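PDB 3TEK: ThermoDBP-single stranded DNA binding protein from Thermoproteus tenax, which binds single-stranded DNA and probably takes the place of the canonical single-stranded DNA-binding protein in the Thermoproteales. Local coordinates for residues L25-W30 against E121-P126; R86-E91 against T128-W133; I115-T120 against I141-S146. One frame throughout, in Å; residues are numbered along the deposited sequence.

In the fold
All three contacts lie in one antiparallel four-stranded sheet, ordered as in the sequence, and the helices that pack against it. Interaction 1 joins strand 23-31 to the far half of strand 116-124; interaction 3 joins the beginning of strand 116-124 to the end of strand 131-142, its centre about 23 Å from that of interaction 1. Interaction 2, centred about 10 Å from interaction 1, sets helix 83-108 on the start of strand 131-142. Along the chain the segments alternate. Strand 116-124, between strands 23-31 and 131-142, carries contacts from one end to the other and so joins both ends of the single sheet of the DNA-binding domain. Trp133 NE1 to Thr120 OG1 (2.9 Å) ties segment 128-133 to 115-120.

Interaction 1 (L25-W30 against E121-P126); sequences LVLIRW and ELVLDP
Four backbone hydrogen bonds zip strand 25-30 to strand 121-124. Val26 and Leu124 exchange one pair, the shorter running from Leu124 N to Val26 O (2.8 Å), and Ile28 and Leu122 exchange the other, in which Ile28 N reaches Leu122 O at 2.7 Å with an almost straight N-H...O angle of 179°. In all four the donor lies in the carbonyl plane. At the non-hydrogen-bonded pairs between and beyond them, CA-H groups add weaker support: Val123 CA lies 3.3 Å from Val26 O.

These are the two central strands of the antiparallel sheet, and its faces differ in character. Val26, Ile28, Leu122 and Leu124 point to the face packed by helix 52-68, where Leu122 meets Leu56 and Leu124 meets Val60. On that side Leu122 CD1 crosses obliquely to Trp30 CE3 at 4.0 Å, and the indole also makes an edge-to-face contact with Phe52.

Leu25, Leu27 and Val123 make up the apolar part of the other side. Val123 spreads its methyls between the two leucines, CG1 against Leu25 CB at 3.8 Å and CG2 against Leu27 CD1 at 3.9 Å. Leu25 CD2 also reaches Asp125 CB at 3.7 Å.

Charged contacts finish this second face. The extended chains of Arg29 and Glu121 run side by side, and Glu121 OE2 comes to the guanidinium edge in its plane, a long salt bridge of 3.9 Å to Arg29 NE with the two groups' planes 68° apart. Stronger partners lie to either flank: Glu16 pairs with Arg29 NH2, and Asn134 ND2 donates to Glu121 OE1.

Interaction 2 (R86-E91 against T128-W133); sequences RETSRE and TGELLW
A G1 beta bulge, in which Gly129 and Glu130 both face Asp125, lies where the chain enters the last strand of the sheet, and helix 83-108 lies over the residues that follow it. The turn into the bulge is an ST turn: Thr128 OG1 accepts from Glu130 N at 3.2 Å. Gly129 adopts a positive phi of 83°, a backbone shape in which a side chain would collide with the carbonyl oxygen of Thr128.

Thr88 carries the helix side of the contact. Its OG1 stands in the crowded position between the backbone N and the carbonyl carbon (chi1 63°), which places it to bond Lys84 O one turn back and to receive Leu131 N at 3.1 Å. This second bond is bent, with an N-H...O angle of 137°. The same oxygen lies 3.1 Å from Leu131 CB, so Thr88 sits tightly over the start of the leucine side chain.

Leu131 has CG anti to its backbone N and sends CD2 under the helix, 4.0 Å from Ser89 CA, with Phe85 and Leu122 also touching the side chain. Ser89 turns its hydroxyl back to its own helix, donating to Arg86 O, which also accepts from Arg90 N. Water completes the join: one molecule sits between Thr88 O and Leu131 O, within hydrogen-bonding distance of both, and a second lies 3.0 Å from that same Leu131 O.

Interaction 3 (I115-T120 against I141-S146); sequences IFMIST and IYWIRS
The open end of the beta hairpin formed by strands 116-124 and 131-142 is held by three backbone hydrogen bonds and by the side chain of Met117. At the hydrogen-bonded pair, Met117 N donates to Ile141 O at 2.8 Å and Ile141 N returns a bond to Met117 O, each donor nearly along the C=O axis. The third bond, from Trp143 N to Ile115 O, is longer at 3.2 Å, and its donor stands 29° out of the carbonyl plane.

From CB, the Met117 chain takes the crowded position between the backbone N and carbonyl carbon (chi1 49°), which sets CG 4.1 Å from Ile141 CB. Beyond CG it is extended through SD, running side by side with Ile141 and pointing the same way. At the tip, CE rests 3.9 Å from Ile141 CG2 and meets Trp143 CH2, the methyl approaching the indole obliquely. Met117 thus spans Ile141, in the partner strand, and Trp143, in the tail leaving it, which lie on one face with Tyr142 between them on the other.

Phe116 and Tyr142 form the neighbouring non-hydrogen-bonded pair and point to the opposite face. Their CB atoms touch while both rings lead away from the pair, Phe116 to Phe100 and Tyr142 to Tyr108. Trp143, beyond the strand's last residue, lays its indole back along segment 115-117 on the Met117 side, at the surface of the molecule. Ile115 CG2 lies over one face toward the rim, and the ring edge faces the backbone, with CZ3 3.7 Å from Phe116 CA and CE3 3.5 Å from Ile115 O.

Interaction 1 (L25-W30 against E121-P126)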
loop_
_atom_site.group_PDB
_atom_site.type_symbol
_atom_site.label_atom_id
_atom_site.label_comp_id
_atom_site.label_asym_id
_atom_site.label_seq_id
_atom_site.Cartn_x
_atom_site.Cartn_y
_atom_site.Cartn_z
ATOM N N LEU A 25 -12.626 -5.069 -11.183
ATOM C CA LEU A 25 -11.461 -4.482 -10.527
ATOM C C LEU A 25 -11.449 -4.912 -9.066
ATOM O O LEU A 25 -12.466 -5.359 -8.537
ATOM C CB LEU A 25 -11.459 -2.961 -10.662
ATOM C CG LEU A 25 -11.460 -2.517 -12.138
ATOM C CD1 LEU A 25 -12.793 -1.980 -12.487
ATOM C CD2 LEU A 25 -10.417 -1.439 -12.388
ATOM N N VAL A 26 -10.298 -4.746 -8.428
ATOM C CA VAL A 26 -10.131 -5.133 -7.042
ATOM C C VAL A 26 -9.926 -3.890 -6.204
ATOM O O VAL A 26 -8.930 -3.174 -6.367
ATOM C CB VAL A 26 -8.957 -6.110 -6.855
ATOM C CG1 VAL A 26 -8.920 -6.626 -5.401
ATOM C CG2 VAL A 26 -9.069 -7.311 -7.846
ATOM N N LEU A 27 -10.897 -3.623 -5.329
ATOM C CA LEU A 27 -10.737 -2.597 -4.290
ATOM C C LEU A 27 -9.965 -3.191 -3.116
ATOM O O LEU A 27 -10.387 -4.188 -2.548
ATOM C CB LEU A 27 -12.096 -2.086 -3.832
ATOM C CG LEU A 27 -12.146 -1.033 -2.728
ATOM C CD1 LEU A 27 -11.313 0.194 -3.063
ATOM C CD2 LEU A 27 -13.575 -0.635 -2.494
ATOM N N ILE A 28 -8.827 -2.591 -2.769
ATOM C CA ILE A 28 -8.006 -3.110 -1.701
ATOM C C ILE A 28 -7.892 -2.079 -0.576
ATOM O O ILE A 28 -7.525 -0.923 -0.800
ATOM C CB ILE A 28 -6.616 -3.464 -2.181
ATOM C CG1 ILE A 28 -6.680 -4.475 -3.335
ATOM C CG2 ILE A 28 -5.775 -4.010 -1.030
ATOM C CD1 ILE A 28 -5.336 -4.862 -3.818
ATOM N N ARG A 29 -8.215 -2.524 0.634
ATOM C CA ARG A 29 -8.023 -1.742 1.834
ATOM C C ARG A 29 -6.783 -2.288 2.504
ATOM O O ARG A 29 -6.749 -3.456 2.879
ATOM C CB ARG A 29 -9.228 -1.865 2.768
ATOM C CG ARG A 29 -10.503 -1.279 2.175
ATOM C CD ARG A 29 -11.754 -1.597 2.975
ATOM N NE ARG A 29 -12.936 -1.255 2.177
ATOM C CZ ARG A 29 -13.899 -2.092 1.778
ATOM N NH1 ARG A 29 -13.898 -3.379 2.124
ATOM N NH2 ARG A 29 -14.905 -1.619 1.043
ATOM N N TRP A 30 -5.776 -1.436 2.670
ATOM C CA TRP A 30 -4.470 -1.883 3.113
ATOM C C TRP A 30 -3.971 -1.081 4.309
ATOM O O TRP A 30 -3.860 0.133 4.240
ATOM C CB TRP A 30 -3.502 -1.782 1.929
ATOM C CG TRP A 30 -2.062 -2.053 2.234
ATOM C CD1 TRP A 30 -1.564 -3.019 3.050
ATOM C CD2 TRP A 30 -0.930 -1.346 1.713
ATOM N NE1 TRP A 30 -0.198 -2.965 3.072
ATOM C CE2 TRP A 30 0.224 -1.944 2.265
ATOM C CE3 TRP A 30 -0.780 -0.259 0.855
ATOM C CZ2 TRP A 30 1.516 -1.501 1.973
ATOM C CZ3 TRP A 30 0.506 0.182 0.564
ATOM C CH2 TRP A 30 1.639 -0.445 1.120
ATOM N N GLU A 121 -6.605 3.118 0.641
ATOM C CA GLU A 121 -7.359 2.309 -0.306
ATOM C C GLU A 121 -6.755 2.415 -1.687
ATOM O O GLU A 121 -6.328 3.495 -2.098
ATOM C CB GLU A 121 -8.796 2.781 -0.393
ATOM C CG GLU A 121 -9.590 2.584 0.860
ATOM C CD GLU A 121 -11.105 2.630 0.602
ATOM O OE1 GLU A 121 -11.556 2.864 -0.558
ATOM O OE2 GLU A 121 -11.829 2.421 1.579
ATOM N N LEU A 122 -6.731 1.279 -2.382
ATOM C CA LEU A 122 -6.225 1.143 -3.754
ATOM C C LEU A 122 -7.277 0.416 -4.612
ATOM O O LEU A 122 -8.046 -0.418 -4.093
ATOM C CB LEU A 122 -4.918 0.308 -3.759
ATOM C CG LEU A 122 -3.924 0.523 -2.588
ATOM C CD1 LEU A 122 -2.843 -0.544 -2.536
ATOM C CD2 LEU A 122 -3.275 1.923 -2.678
ATOM N N VAL A 123 -7.301 0.728 -5.908
ATOM C CA VAL A 123 -8.075 -0.066 -6.900
ATOM C C VAL A 123 -7.076 -0.627 -7.929
ATOM O O VAL A 123 -6.316 0.121 -8.553
ATOM C CB VAL A 123 -9.163 0.788 -7.606
ATOM C CG1 VAL A 123 -9.917 -0.022 -8.736
ATOM C CG2 VAL A 123 -10.181 1.305 -6.593
ATOM N N LEU A 124 -7.031 -1.940 -8.050
ATOM C CA LEU A 124 -6.167 -2.581 -9.027
ATOM C C LEU A 124 -7.003 -2.990 -10.217
ATOM O O LEU A 124 -7.997 -3.692 -10.053
ATOM C CB LEU A 124 -5.486 -3.807 -8.443
ATOM C CG LEU A 124 -4.729 -4.753 -9.412
ATOM C CD1 LEU A 124 -3.484 -4.090 -9.994
ATOM C CD2 LEU A 124 -4.369 -6.037 -8.696
ATOM N N ASP A 125 -6.565 -2.597 -11.413
ATOM C CA ASP A 125 -7.114 -3.169 -12.650
ATOM C C ASP A 125 -6.302 -4.432 -12.968
ATOM O O ASP A 125 -5.158 -4.331 -13.387
ATOM C CB ASP A 125 -7.021 -2.143 -13.807
ATOM C CG ASP A 125 -7.644 -2.653 -15.099
ATOM O OD1 ASP A 125 -7.695 -3.894 -15.319
ATOM O OD2 ASP A 125 -8.077 -1.822 -15.916
ATOM N N PRO A 126 -6.876 -5.630 -12.743
ATOM C CA PRO A 126 -6.069 -6.828 -12.953
ATOM C C PRO A 126 -5.730 -7.086 -14.430
ATOM O O PRO A 126 -4.829 -7.877 -14.715
ATOM C CB PRO A 126 -6.939 -7.950 -12.358
ATOM C CG PRO A 126 -8.326 -7.486 -12.589
ATOM C CD PRO A 126 -8.280 -5.962 -12.441
#

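Interaction 2 (R86-E91 against T128-W133)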
loop_
_atom_site.group_PDB
_atom_site.type_symbol
_atom_site.label_atom_id
_atom_site.label_comp_id
_atom_site.label_asym_id
_atom_site.label_seq_id
_atom_site.Cartn_x
_atom_site.Cartn_y
_atom_site.Cartn_z
ATOM N N ARG A 86 4.587 -2.072 -12.209
ATOM C CA ARG A 86 5.820 -1.605 -11.562
ATOM C C ARG A 86 5.810 -0.082 -11.477
ATOM O O ARG A 86 6.140 0.499 -10.435
ATOM C CB ARG A 86 7.083 -2.082 -12.302
ATOM C CG ARG A 86 7.345 -3.585 -12.305
ATOM C CD ARG A 86 7.843 -4.086 -10.949
ATOM N NE ARG A 86 7.839 -5.561 -10.888
ATOM C CZ ARG A 86 8.913 -6.359 -10.923
ATOM N NH1 ARG A 86 10.156 -5.860 -11.003
ATOM N NH2 ARG A 86 8.736 -7.675 -10.868
ATOM N N GLU A 87 5.432 0.569 -12.577
ATOM C CA GLU A 87 5.375 2.041 -12.602
ATOM C C GLU A 87 4.344 2.620 -11.612
ATOM O O GLU A 87 4.634 3.571 -10.893
ATOM C CB GLU A 87 5.048 2.542 -14.004
ATOM C CG GLU A 87 4.694 4.027 -14.061
ATOM C CD GLU A 87 5.825 4.889 -13.530
ATOM O OE1 GLU A 87 6.974 4.374 -13.491
ATOM O OE2 GLU A 87 5.580 6.068 -13.138
ATOM N N THR A 88 3.143 2.068 -11.597
ATOM C CA THR A 88 2.089 2.587 -10.728
ATOM C C THR A 88 2.328 2.231 -9.253
ATOM O O THR A 88 1.952 2.994 -8.386
ATOM C CB THR A 88 0.655 2.216 -11.203
ATOM O OG1 THR A 88 0.441 0.784 -11.189
ATOM C CG2 THR A 88 0.360 2.825 -12.592
ATOM N N SER A 89 3.007 1.105 -8.976
ATOM C CA SER A 89 3.450 0.837 -7.616
ATOM C C SER A 89 4.508 1.861 -7.163
ATOM O O SER A 89 4.476 2.344 -6.022
ATOM C CB SER A 89 3.919 -0.625 -7.475
ATOM O OG SER A 89 5.157 -0.777 -8.128
ATOM N N ARG A 90 5.399 2.262 -8.063
ATOM C CA ARG A 90 6.342 3.337 -7.745
ATOM C C ARG A 90 5.663 4.676 -7.522
ATOM O O ARG A 90 6.125 5.449 -6.705
ATOM C CB ARG A 90 7.408 3.502 -8.830
ATOM C CG ARG A 90 8.488 2.458 -8.742
ATOM C CD ARG A 90 9.504 2.933 -7.600
ATOM N NE ARG A 90 10.527 1.950 -7.237
ATOM C CZ ARG A 90 11.462 2.138 -6.298
ATOM N NH1 ARG A 90 11.538 3.275 -5.602
ATOM N NH2 ARG A 90 12.338 1.176 -6.052
ATOM N N GLU A 91 4.589 4.943 -8.273
ATOM C CA GLU A 91 3.864 6.213 -8.157
ATOM C C GLU A 91 3.132 6.266 -6.831
ATOM O O GLU A 91 3.062 7.308 -6.203
ATOM C CB GLU A 91 2.885 6.398 -9.335
ATOM C CG GLU A 91 3.581 6.791 -10.647
ATOM C CD GLU A 91 2.654 6.793 -11.844
ATOM O OE1 GLU A 91 1.439 6.769 -11.630
ATOM O OE2 GLU A 91 3.129 6.830 -13.014
ATOM N N THR A 128 -4.682 -4.668 -16.744
ATOM C CA THR A 128 -3.533 -3.852 -17.171
ATOM C C THR A 128 -2.414 -3.876 -16.134
ATOM O O THR A 128 -1.261 -3.600 -16.437
ATOM C CB THR A 128 -3.989 -2.416 -17.439
ATOM O OG1 THR A 128 -4.561 -1.844 -16.242
ATOM C CG2 THR A 128 -5.024 -2.388 -18.578
ATOM N N GLY A 129 -2.770 -4.218 -14.899
ATOM C CA GLY A 129 -1.845 -4.123 -13.778
ATOM C C GLY A 129 -1.803 -2.713 -13.211
ATOM O O GLY A 129 -0.985 -2.425 -12.352
ATOM N N GLU A 130 -2.709 -1.857 -13.679
ATOM C CA GLU A 130 -2.819 -0.493 -13.212
ATOM C C GLU A 130 -3.356 -0.425 -11.790
ATOM O O GLU A 130 -4.437 -0.877 -11.450
ATOM C CB GLU A 130 -3.717 0.358 -14.110
ATOM C CG GLU A 130 -3.863 1.818 -13.619
ATOM C CD GLU A 130 -4.506 2.758 -14.655
ATOM O OE1 GLU A 130 -5.533 2.394 -15.258
ATOM O OE2 GLU A 130 -3.982 3.873 -14.848
ATOM N N LEU A 131 -2.638 0.290 -11.030
ATOM C CA LEU A 131 -2.888 0.440 -9.621
ATOM C C LEU A 131 -3.321 1.904 -9.358
ATOM O O LEU A 131 -2.597 2.842 -9.719
ATOM C CB LEU A 131 -1.567 0.098 -8.945
ATOM C CG LEU A 131 -1.404 -0.142 -7.464
ATOM C CD1 LEU A 131 -2.632 -0.864 -6.898
ATOM C CD2 LEU A 131 -0.110 -0.962 -7.172
ATOM N N LEU A 132 -4.494 2.216 -8.826
ATOM C CA LEU A 132 -4.949 3.598 -8.601
ATOM C C LEU A 132 -5.015 3.820 -7.096
ATOM O O LEU A 132 -5.516 2.978 -6.343
ATOM C CB LEU A 132 -6.315 3.864 -9.275
ATOM C CG LEU A 132 -6.384 3.610 -10.800
ATOM C CD1 LEU A 132 -7.816 3.378 -11.291
ATOM C CD2 LEU A 132 -5.663 4.724 -11.644
ATOM N N TRP A 133 -4.431 4.919 -6.645
ATOM C CA TRP A 133 -4.421 5.269 -5.233
ATOM C C TRP A 133 -5.659 6.120 -4.934
ATOM O O TRP A 133 -5.851 7.139 -5.572
ATOM C CB TRP A 133 -3.177 6.085 -4.933
ATOM C CG TRP A 133 -3.014 6.481 -3.515
ATOM C CD1 TRP A 133 -3.577 5.910 -2.406
ATOM C CD2 TRP A 133 -2.181 7.526 -3.043
ATOM N NE1 TRP A 133 -3.160 6.558 -1.280
ATOM C CE2 TRP A 133 -2.304 7.560 -1.639
ATOM C CE3 TRP A 133 -1.359 8.448 -3.670
ATOM C CZ2 TRP A 133 -1.623 8.477 -0.852
ATOM C CZ3 TRP A 133 -0.680 9.392 -2.876
ATOM C CH2 TRP A 133 -0.824 9.389 -1.484
HETATM O O HOH W 1 -0.495 4.438 -8.157
HETATM O O HOH W 2 -1.555 5.232 -11.238
#

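Interaction 3 (I115-T120 against I141-S146)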
loop_
_atom_site.group_PDB
_atom_site.type_symbol
_atom_site.label_atom_id
_atom_site.label_comp_id
_atom_site.label_asym_id
_atom_site.label_seq_id
_atom_site.Cartn_x
_atom_site.Cartn_y
_atom_site.Cartn_z
ATOM N N ILE A 115 6.504 6.209 15.703
ATOM C CA ILE A 115 5.853 5.006 15.202
ATOM C C ILE A 115 4.454 5.366 14.746
ATOM O O ILE A 115 3.866 6.317 15.255
ATOM C CB ILE A 115 5.805 3.920 16.276
ATOM C CG1 ILE A 115 7.217 3.530 16.646
ATOM C CG2 ILE A 115 5.135 2.676 15.760
ATOM C CD1 ILE A 115 8.018 3.029 15.483
ATOM N N PHE A 116 3.934 4.605 13.779
ATOM C CA PHE A 116 2.641 4.898 13.154
ATOM C C PHE A 116 2.121 3.738 12.294
ATOM O O PHE A 116 2.859 2.792 11.983
ATOM C CB PHE A 116 2.745 6.151 12.271
ATOM C CG PHE A 116 3.741 6.029 11.163
ATOM C CD1 PHE A 116 3.405 5.383 9.961
ATOM C CD2 PHE A 116 5.023 6.529 11.311
ATOM C CE1 PHE A 116 4.349 5.253 8.933
ATOM C CE2 PHE A 116 5.979 6.393 10.301
ATOM C CZ PHE A 116 5.648 5.773 9.113
ATOM N N MET A 117 0.895 3.846 11.845
ATOM C CA MET A 117 0.438 3.015 10.771
ATOM C C MET A 117 -0.412 3.798 9.787
ATOM O O MET A 117 -1.092 4.723 10.150
ATOM C CB MET A 117 -0.296 1.800 11.293
ATOM C CG MET A 117 -1.312 2.097 12.288
ATOM S SD MET A 117 -1.934 0.635 13.082
ATOM C CE MET A 117 -2.979 1.397 14.247
ATOM N N ILE A 118 -0.342 3.436 8.533
ATOM C CA ILE A 118 -1.115 4.111 7.531
ATOM C C ILE A 118 -2.142 3.154 6.993
ATOM O O ILE A 118 -1.836 2.041 6.695
ATOM C CB ILE A 118 -0.220 4.560 6.410
ATOM C CG1 ILE A 118 0.763 5.576 6.947
ATOM C CG2 ILE A 118 -1.001 5.154 5.282
ATOM C CD1 ILE A 118 1.887 5.832 6.073
ATOM N N SER A 119 -3.373 3.595 6.893
ATOM C CA SER A 119 -4.370 2.826 6.184
ATOM C C SER A 119 -4.764 3.626 4.946
ATOM O O SER A 119 -4.963 4.860 5.002
ATOM C CB SER A 119 -5.600 2.567 7.027
ATOM O OG SER A 119 -6.280 3.783 7.241
ATOM N N THR A 120 -4.872 2.926 3.836
ATOM C CA THR A 120 -5.275 3.572 2.595
ATOM C C THR A 120 -6.073 2.607 1.735
ATOM O O THR A 120 -6.257 1.442 2.093
ATOM C CB THR A 120 -4.059 4.137 1.847
ATOM O OG1 THR A 120 -4.517 4.987 0.765
ATOM C CG2 THR A 120 -3.146 2.998 1.365
ATOM N N ILE A 141 -2.619 6.713 11.875
ATOM C CA ILE A 141 -2.683 6.622 13.311
ATOM C C ILE A 141 -1.239 6.635 13.778
ATOM O O ILE A 141 -0.397 5.949 13.196
ATOM C CB ILE A 141 -3.386 5.354 13.782
ATOM C CG1 ILE A 141 -4.879 5.445 13.462
ATOM C CG2 ILE A 141 -3.204 5.187 15.325
ATOM C CD1 ILE A 141 -5.651 6.389 14.445
ATOM N N TYR A 142 -0.956 7.438 14.800
ATOM C CA TYR A 142 0.428 7.668 15.238
ATOM C C TYR A 142 0.520 7.636 16.762
ATOM O O TYR A 142 -0.480 7.761 17.443
ATOM C CB TYR A 142 0.964 8.993 14.679
ATOM C CG TYR A 142 0.251 10.230 15.167
ATOM C CD1 TYR A 142 0.772 10.991 16.215
ATOM C CD2 TYR A 142 -0.940 10.653 14.584
ATOM C CE1 TYR A 142 0.114 12.136 16.663
ATOM C CE2 TYR A 142 -1.606 11.810 15.030
ATOM C CZ TYR A 142 -1.069 12.539 16.068
ATOM O OH TYR A 142 -1.704 13.669 16.514
ATOM N N TRP A 143 1.721 7.444 17.280
ATOM C CA TRP A 143 1.919 7.285 18.718
ATOM C C TRP A 143 2.510 8.575 19.313
ATOM O O TRP A 143 3.438 9.135 18.769
ATOM C CB TRP A 143 2.799 6.084 18.993
ATOM C CG TRP A 143 2.028 4.762 19.084
ATOM C CD1 TRP A 143 1.786 4.033 20.216
ATOM C CD2 TRP A 143 1.429 4.028 18.007
ATOM N NE1 TRP A 143 1.068 2.892 19.915
ATOM C CE2 TRP A 143 0.834 2.865 18.567
ATOM C CE3 TRP A 143 1.351 4.225 16.633
ATOM C CZ2 TRP A 143 0.149 1.921 17.794
ATOM C CZ3 TRP A 143 0.667 3.280 15.860
ATOM C CH2 TRP A 143 0.083 2.137 16.452
ATOM N N ILE A 144 1.937 9.010 20.430
ATOM C CA ILE A 144 2.240 10.275 21.067
ATOM C C ILE A 144 2.892 10.035 22.445
ATOM O O ILE A 144 2.489 9.140 23.202
ATOM C CB ILE A 144 0.937 11.072 21.273
ATOM C CG1 ILE A 144 0.293 11.421 19.926
ATOM C CG2 ILE A 144 1.200 12.368 22.027
ATOM C CD1 ILE A 144 -1.180 11.823 20.055
ATOM N N ARG A 145 3.882 10.854 22.763
ATOM C CA ARG A 145 4.603 10.746 24.042
ATOM C C ARG A 145 3.651 10.969 25.217
ATOM O O ARG A 145 2.844 11.902 25.197
ATOM C CB ARG A 145 5.768 11.746 24.076
ATOM C CG ARG A 145 6.921 11.343 24.972
ATOM C CD ARG A 145 8.145 12.258 24.757
ATOM N NE ARG A 145 7.963 13.605 25.296
ATOM C CZ ARG A 145 8.815 14.620 25.121
ATOM N NH1 ARG A 145 9.931 14.452 24.411
ATOM N NH2 ARG A 145 8.552 15.814 25.655
ATOM N N SER A 146 3.762 10.115 26.238
ATOM C CA SER A 146 2.781 10.056 27.342
ATOM C C SER A 146 2.479 11.411 28.008
ATOM O O SER A 146 1.329 11.707 28.335
ATOM C CB SER A 146 3.208 9.031 28.405
ATOM O OG SER A 146 4.588 9.123 28.725
#